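Local coordinates for protein aromatic amino acid aminotransferase I (Candida albicans WO-1, PDB 6HNU) that probably transfers the amino group of aromatic L-amino acids to 2-oxoglutarate, using pyridoxal 5'-phosphate as cofactor, at residues B[164-167]-B[168-171]. Residues are numbered along the deposited sequence; the frame is centred on the assembly and turned at random. Where two conformers were deposited one is given.
With PLP (pyridoxal-5'-phosphate), chain I; PHE (phenylalanine), chain J.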
loop_
_atom_site.group_PDB
_atom_site.type_symbol
_atom_site.label_atom_id
_atom_site.label_comp_id
_atom_site.label_asym_id
_atom_site.label_seq_id
_atom_site.Cartn_x
_atom_site.Cartn_y
_atom_site.Cartn_z
ATOM N N TYR B 164 2.655 -19.388 -19.036
ATOM C CA TYR B 164 2.811 -17.979 -19.449
ATOM C C TYR B 164 1.920 -17.141 -18.545
ATOM O O TYR B 164 0.724 -17.444 -18.458
ATOM C CB TYR B 164 2.421 -17.697 -20.894
ATOM C CG TYR B 164 3.240 -18.490 -21.874
ATOM C CD1 TYR B 164 2.872 -19.777 -22.217
ATOM C CD2 TYR B 164 4.431 -18.005 -22.349
ATOM C CE1 TYR B 164 3.655 -20.561 -23.052
ATOM C CE2 TYR B 164 5.202 -18.741 -23.245
ATOM C CZ TYR B 164 4.818 -20.032 -23.583
ATOM O OH TYR B 164 5.570 -20.810 -24.416
ATOM N N THR B 165 2.516 -16.193 -17.839
ATOM C CA THR B 165 1.729 -15.423 -16.832
ATOM C C THR B 165 2.318 -14.021 -16.649
ATOM O O THR B 165 3.238 -13.629 -17.393
ATOM C CB THR B 165 1.637 -16.235 -15.534
ATOM O OG1 THR B 165 0.616 -15.600 -14.748
ATOM C CG2 THR B 165 2.952 -16.359 -14.802
ATOM N N PHE B 166 1.820 -13.294 -15.647
ATOM C CA PHE B 166 2.087 -11.865 -15.400
ATOM C C PHE B 166 3.490 -11.693 -14.817
ATOM O O PHE B 166 3.778 -12.330 -13.811
ATOM C CB PHE B 166 0.985 -11.384 -14.459
ATOM C CG PHE B 166 0.972 -9.920 -14.143
ATOM C CD1 PHE B 166 1.388 -8.986 -15.078
ATOM C CD2 PHE B 166 0.506 -9.488 -12.904
ATOM C CE1 PHE B 166 1.312 -7.634 -14.794
ATOM C CE2 PHE B 166 0.473 -8.137 -12.606
ATOM C CZ PHE B 166 0.865 -7.213 -13.555
ATOM N N SER B 167 4.374 -10.934 -15.456
ATOM C CA SER B 167 5.786 -10.779 -15.016
ATOM C C SER B 167 5.889 -10.257 -13.571
ATOM O O SER B 167 6.705 -10.809 -12.828
ATOM C CB SER B 167 6.565 -9.923 -15.984
ATOM O OG SER B 167 6.645 -10.592 -17.244
ATOM N N SER B 168 5.046 -9.297 -13.188
ATOM C CA SER B 168 5.020 -8.689 -11.833
ATOM C C SER B 168 4.717 -9.761 -10.789
ATOM O O SER B 168 5.323 -9.696 -9.720
ATOM C CB SER B 168 4.051 -7.544 -11.730
ATOM O OG SER B 168 4.409 -6.532 -12.651
ATOM N N ALA B 169 3.813 -10.719 -11.089
ATOM C CA ALA B 169 3.465 -11.770 -10.108
ATOM C C ALA B 169 4.676 -12.688 -9.883
ATOM O O ALA B 169 4.922 -13.117 -8.721
ATOM C CB ALA B 169 2.238 -12.522 -10.560
ATOM N N LEU B 170 5.420 -12.992 -10.938
ATOM C CA LEU B 170 6.611 -13.862 -10.849
ATOM C C LEU B 170 7.709 -13.121 -10.080
ATOM O O LEU B 170 8.367 -13.751 -9.249
ATOM C CB LEU B 170 7.078 -14.207 -12.265
ATOM C CG LEU B 170 6.142 -15.072 -13.113
ATOM C CD1 LEU B 170 6.774 -15.335 -14.474
ATOM C CD2 LEU B 170 5.800 -16.357 -12.399
ATOM N N GLU B 171 7.950 -11.859 -10.408
ATOM C CA GLU B 171 8.925 -10.994 -9.678
ATOM C C GLU B 171 8.599 -10.990 -8.188
ATOM O O GLU B 171 9.526 -11.105 -7.380
ATOM C CB GLU B 171 8.920 -9.566 -10.220
ATOM C CG GLU B 171 9.955 -8.635 -9.561
ATOM C CD GLU B 171 11.399 -9.119 -9.665
ATOM O OE1 GLU B 171 11.683 -9.894 -10.601
ATOM O OE2 GLU B 171 12.235 -8.756 -8.802
HETATM N N1 PLP I . -2.870 -8.884 -11.750
HETATM C C2 PLP I . -2.761 -9.105 -13.063
HETATM C C2A PLP I . -2.717 -10.511 -13.549
HETATM C C3 PLP I . -2.684 -8.051 -13.971
HETATM O O3 PLP I . -2.505 -8.349 -15.294
HETATM C C4 PLP I . -2.703 -6.730 -13.482
HETATM C C4A PLP I . -2.592 -5.609 -14.413
HETATM C C5 PLP I . -2.856 -6.515 -12.105
HETATM C C6 PLP I . -2.907 -7.616 -11.287
HETATM C C5A PLP I . -2.811 -5.131 -11.507
HETATM O O4P PLP I . -3.889 -4.944 -10.550
HETATM P P PLP I . -4.053 -3.686 -9.663
HETATM O O1P PLP I . -5.388 -3.972 -9.012
HETATM O O2P PLP I . -4.054 -2.461 -10.621
HETATM O O3P PLP I . -2.879 -3.647 -8.688
HETATM N N PHE J . -1.486 -5.535 -15.292
HETATM C CA PHE J . -0.857 -4.268 -15.768
HETATM C C PHE J . 0.198 -4.632 -16.822
HETATM O O PHE J . -0.155 -5.216 -17.860
HETATM C CB PHE J . -0.319 -3.472 -14.575
HETATM C CG PHE J . 0.733 -2.448 -14.908
HETATM C CD1 PHE J . 0.591 -1.610 -16.007
HETATM C CD2 PHE J . 1.866 -2.323 -14.116
HETATM C CE1 PHE J . 1.573 -0.676 -16.313
HETATM C CE2 PHE J . 2.842 -1.387 -14.421
HETATM C CZ PHE J . 2.689 -0.559 -15.513
HETATM O OXT PHE J . 1.401 -4.373 -16.663
#
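Phe166 and Ser168 meet in a local contact at the N-terminus of helix 167-175, where the loop after strand 158-162 turns into the helix beside the cofactor. Phe166 holds the N-cap position. Its CG stands anti to the backbone N (chi1 -175°), which swings the ring out beside the first turn and lays it against pyridoxal-5'-phosphate. One ring face takes the pyridine, with Phe166 CD2 3.3 Å from PLP C2; the opposite face takes Ser168 CB in a CH-pi contact, 3.9 Å from the ring centroid. The ring lies between the cofactor and the first helical turn, while the N of the bound phenylalanine approaches obliquely, 3.4 Å from Phe166 CZ. An aromatic side chain stacked on the pyridine ring is a familiar feature of fold-type I aminotransferases; Tyr211, on strand 209-212 of the large mixed sheet, is touched by Thr165, Phe166 and Ala169. In the first turn Phe166 O receives two weak bonds, from Ala169 N and from Leu170 N (3.4 Å), whereas Glu171 N to Ser167 O is short and nearly straight (2.9 Å, 172°). Away from the ring, Thr165 CG2 rests on Leu170 CD2 at 3.7 Å, joining the loop to the helix through methyl groups. Glu171 extends to the second subunit, where its OE2 is hydrogen-bonded to Gln24 N.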